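PDB 1LO7: 4-hydroxybenzoyl-CoA thioesterase from Pseudomonas sp. CBS3, which hydrolyses 4-hydroxybenzoyl-CoA to 4-hydroxybenzoate and coenzyme A, the last step in converting 4-chlorobenzoate to 4-hydroxybenzoate. Local coordinates for residues 93-98 with 112-117. Sequence-based numbering, arbitrary orientation.
Sequences VQRHSV and RADEIR. With 4CO (4-hydroxyphenacyl coenzyme A), chain B.
Arg95 and Asp114 pair on one face of a beta hairpin of the hot dog fold, at a non-hydrogen-bonded position where strands 91-101 and 107-123 run antiparallel. The two side chains run next to each other in one direction, their guanidinium and carboxylate planes only 1° apart. Arg95 NE donates to Asp114 OD1 at 2.7 Å, and Arg95 NH2 to Asp114 OD2 at 2.9 Å. NE and NH2 each take one oxygen, a side-on, two-pronged salt bridge, and both oxygens use their syn lone pairs. A methionine in place of Arg95 would probably leave the Asp114 carboxylate without its charged mate on strand 91-101 and freer to turn. On the same face, Arg112 holds Ser97 OG with NE and NH2. Arg112 NE is 2.8 Å from Ser97 OG, and the NH2 bond is longer and more bent. Ser97 OG sits anti to its carbonyl carbon (chi1 -57°), at the edge of that guanidinium. Farther along, Val93 touches Ile116, whose CD1 packs 3.7 Å from C2A of the ligand adenine.

The other face carries His96 and Glu115, and helix 25-41 packs against it. The ring and carboxylate planes stand 90° apart. His96 ND1 is hydrogen-bonded to Thr82 OG1, which probably helps hold the ring's rotation. Arg117 NE and NH2 both donate to Glu115 OE1, while NH2 also meets Asp32 in a salt bridge. Arg117 NH1 lies 3.6 Å from ligand C6B, linking this polar cluster to the hydroxyphenacyl pocket. His96 NE2 reaches Glu115 OE1 too, at 2.8 Å from above the carboxylate plane.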
loop_
_atom_site.group_PDB
_atom_site.type_symbol
_atom_site.label_atom_id
_atom_site.label_comp_id
_atom_site.label_asym_id
_atom_site.label_seq_id
_atom_site.Cartn_x
_atom_site.Cartn_y
_atom_site.Cartn_z
ATOM N N VAL A 93 7.758 -14.928 19.782
ATOM C CA VAL A 93 8.272 -13.589 19.598
ATOM C C VAL A 93 9.235 -13.688 18.457
ATOM O O VAL A 93 10.187 -14.461 18.513
ATOM C CB VAL A 93 8.994 -13.079 20.868
ATOM C CG1 VAL A 93 9.574 -11.681 20.594
ATOM C CG2 VAL A 93 8.093 -13.033 22.124
ATOM N N GLN A 94 8.950 -12.916 17.404
ATOM C CA GLN A 94 9.791 -12.893 16.224
ATOM C C GLN A 94 10.470 -11.504 16.152
ATOM O O GLN A 94 9.804 -10.467 16.087
ATOM C CB GLN A 94 8.975 -13.168 14.928
ATOM C CG GLN A 94 9.836 -13.556 13.725
ATOM C CD GLN A 94 8.975 -14.112 12.586
ATOM O OE1 GLN A 94 9.403 -14.997 11.825
ATOM N NE2 GLN A 94 7.758 -13.621 12.474
ATOM N N ARG A 95 11.781 -11.520 16.185
ATOM C CA ARG A 95 12.540 -10.283 16.150
ATOM C C ARG A 95 13.098 -10.013 14.762
ATOM O O ARG A 95 13.597 -10.928 14.076
ATOM C CB ARG A 95 13.709 -10.339 17.155
ATOM C CG ARG A 95 14.695 -9.156 16.947
ATOM C CD ARG A 95 15.624 -8.947 18.134
ATOM N NE ARG A 95 14.861 -8.535 19.303
ATOM C CZ ARG A 95 15.417 -8.294 20.482
ATOM N NH1 ARG A 95 16.726 -8.427 20.683
ATOM N NH2 ARG A 95 14.646 -7.923 21.475
ATOM N N HIS A 96 13.012 -8.729 14.353
ATOM C CA HIS A 96 13.530 -8.311 13.070
ATOM C C HIS A 96 14.456 -7.107 13.239
ATOM O O HIS A 96 14.064 -6.128 13.877
ATOM C CB HIS A 96 12.447 -7.891 12.087
ATOM C CG HIS A 96 11.295 -8.819 11.921
ATOM N ND1 HIS A 96 11.345 -9.857 11.032
ATOM C CD2 HIS A 96 10.071 -8.782 12.494
ATOM C CE1 HIS A 96 10.168 -10.458 11.088
ATOM N NE2 HIS A 96 9.386 -9.845 11.984
ATOM N N SER A 97 15.673 -7.187 12.701
ATOM C CA SER A 97 16.605 -6.060 12.765
ATOM C C SER A 97 16.839 -5.586 11.335
ATOM O O SER A 97 17.219 -6.387 10.459
ATOM C CB SER A 97 17.897 -6.451 13.433
ATOM O OG SER A 97 17.548 -6.947 14.728
ATOM N N VAL A 98 16.591 -4.282 11.086
ATOM C CA VAL A 98 16.728 -3.702 9.738
ATOM C C VAL A 98 17.915 -2.738 9.704
ATOM O O VAL A 98 18.010 -1.796 10.510
ATOM C CB VAL A 98 15.464 -2.912 9.319
ATOM C CG1 VAL A 98 15.614 -2.381 7.884
ATOM C CG2 VAL A 98 14.210 -3.797 9.461
ATOM N N ARG A 112 13.964 -1.594 14.211
ATOM C CA ARG A 112 13.892 -2.936 14.779
ATOM C C ARG A 112 12.486 -3.187 15.289
ATOM O O ARG A 112 11.795 -2.245 15.701
ATOM C CB ARG A 112 14.895 -3.097 15.929
ATOM C CG ARG A 112 14.785 -4.481 16.591
ATOM C CD ARG A 112 15.949 -4.832 17.549
ATOM N NE ARG A 112 17.250 -5.188 16.926
ATOM C CZ ARG A 112 18.442 -4.581 17.145
ATOM N NH1 ARG A 112 18.593 -3.562 17.992
ATOM N NH2 ARG A 112 19.508 -5.052 16.505
ATOM N N ALA A 113 12.049 -4.456 15.260
ATOM C CA ALA A 113 10.741 -4.718 15.784
ATOM C C ALA A 113 10.682 -6.132 16.379
ATOM O O ALA A 113 11.290 -7.058 15.832
ATOM C CB ALA A 113 9.652 -4.611 14.701
ATOM N N ASP A 114 9.969 -6.255 17.503
ATOM C CA ASP A 114 9.732 -7.531 18.134
ATOM C C ASP A 114 8.245 -7.733 17.917
ATOM O O ASP A 114 7.406 -6.998 18.473
ATOM C CB ASP A 114 10.009 -7.549 19.624
ATOM C CG ASP A 114 11.476 -7.685 19.863
ATOM O OD1 ASP A 114 12.250 -8.033 19.011
ATOM O OD2 ASP A 114 11.843 -7.395 21.075
ATOM N N GLU A 115 7.912 -8.727 17.090
ATOM C CA GLU A 115 6.528 -9.059 16.782
ATOM C C GLU A 115 6.099 -10.287 17.554
ATOM O O GLU A 115 6.864 -11.246 17.638
ATOM C CB GLU A 115 6.338 -9.393 15.259
ATOM C CG GLU A 115 6.649 -8.198 14.330
ATOM C CD GLU A 115 6.417 -8.573 12.891
ATOM O OE1 GLU A 115 6.650 -9.669 12.447
ATOM O OE2 GLU A 115 5.972 -7.583 12.153
ATOM N N ILE A 116 4.886 -10.250 18.069
ATOM C CA ILE A 116 4.361 -11.406 18.762
ATOM C C ILE A 116 3.281 -11.959 17.844
ATOM O O ILE A 116 2.322 -11.270 17.515
ATOM C CB ILE A 116 3.819 -11.136 20.153
ATOM C CG1 ILE A 116 4.943 -10.487 21.016
ATOM C CG2 ILE A 116 3.324 -12.477 20.722
ATOM C CD1 ILE A 116 4.613 -10.393 22.513
ATOM N N ARG A 117 3.453 -13.201 17.387
ATOM C CA ARG A 117 2.483 -13.786 16.494
ATOM C C ARG A 117 2.048 -15.152 16.999
ATOM O O ARG A 117 2.581 -15.694 17.998
ATOM C CB ARG A 117 3.153 -13.970 15.125
ATOM C CG ARG A 117 3.375 -12.660 14.336
ATOM C CD ARG A 117 4.276 -12.911 13.138
ATOM N NE ARG A 117 4.669 -11.710 12.374
ATOM C CZ ARG A 117 4.044 -11.302 11.267
ATOM N NH1 ARG A 117 2.954 -11.924 10.763
ATOM N NH2 ARG A 117 4.544 -10.227 10.650
HETATM N N1A 4CO B . 0.623 -9.397 23.873
HETATM C C2A 4CO B . 1.284 -10.581 24.047
HETATM N N3A 4CO B . 0.841 -11.784 23.792
HETATM C C4A 4CO B . -0.410 -11.768 23.285
HETATM C C5A 4CO B . -1.201 -10.653 23.069
HETATM C C6A 4CO B . -0.638 -9.405 23.375
HETATM N N6A 4CO B . -1.284 -8.271 23.205
HETATM N N7A 4CO B . -2.444 -11.014 22.558
HETATM C C8A 4CO B . -2.398 -12.351 22.483
HETATM N N9A 4CO B . -1.204 -12.853 22.930
HETATM C C1D 4CO B . -0.818 -14.259 23.085
HETATM C C2D 4CO B . -1.561 -14.924 24.239
HETATM O O2D 4CO B . -0.980 -14.594 25.503
HETATM C C3D 4CO B . -1.299 -16.380 23.896
HETATM O O3D 4CO B . 0.066 -16.680 24.044
HETATM P P3D 4CO B . 0.565 -17.953 24.836
HETATM O O7A 4CO B . 0.570 -17.590 26.238
HETATM O O8A 4CO B . -0.320 -19.090 24.567
HETATM O O9A 4CO B . 2.001 -18.264 24.333
HETATM C C4D 4CO B . -1.549 -16.319 22.393
HETATM O O4D 4CO B . -1.315 -14.932 21.999
HETATM C C5D 4CO B . -2.868 -16.828 21.893
HETATM O O5D 4CO B . -3.879 -15.918 22.335
HETATM P P1A 4CO B . -5.179 -16.514 23.021
HETATM O O1A 4CO B . -5.862 -15.316 23.532
HETATM O O2A 4CO B . -4.870 -17.473 24.057
HETATM O O3A 4CO B . -6.006 -17.257 21.981
HETATM P P2A 4CO B . -7.187 -16.761 21.015
HETATM O O4A 4CO B . -7.450 -17.883 20.088
HETATM O O5A 4CO B . -8.372 -16.510 21.832
HETATM O O6A 4CO B . -6.895 -15.291 20.336
HETATM C CBP 4CO B . -6.370 -14.319 18.275
HETATM C CCP 4CO B . -5.852 -15.216 19.401
HETATM C CDP 4CO B . -7.662 -14.886 17.661
HETATM C CEP 4CO B . -5.279 -14.114 17.232
HETATM C CAP 4CO B . -6.890 -12.981 18.827
HETATM O OAP 4CO B . -5.859 -12.316 19.561
HETATM C C9P 4CO B . -7.122 -11.980 17.696
HETATM O O9P 4CO B . -7.989 -12.180 16.872
HETATM N N8P 4CO B . -6.211 -10.855 17.603
HETATM C C7P 4CO B . -6.379 -10.101 16.355
HETATM C C6P 4CO B . -5.452 -10.615 15.244
HETATM C C5P 4CO B . -5.411 -9.576 14.118
HETATM O O5P 4CO B . -6.422 -9.181 13.547
HETATM N N4P 4CO B . -4.069 -9.148 13.799
HETATM C C3P 4CO B . -3.971 -8.074 12.822
HETATM C C2P 4CO B . -4.231 -8.567 11.424
HETATM S S1P 4CO B . -3.629 -10.223 11.093
HETATM O O1B 4CO B . -1.663 -9.237 8.679
HETATM C C1B 4CO B . -2.215 -10.310 8.848
HETATM C C2B 4CO B . -1.452 -11.553 8.683
HETATM C C3B 4CO B . -2.113 -12.792 8.868
HETATM C C4B 4CO B . -1.407 -13.980 8.693
HETATM C C5B 4CO B . -0.052 -13.937 8.306
HETATM O O2B 4CO B . 0.662 -15.129 8.060
HETATM C C6B 4CO B . 0.606 -12.685 8.148
HETATM C C7B 4CO B . -0.102 -11.482 8.336
HETATM C CB 4CO B . -3.637 -10.382 9.263
#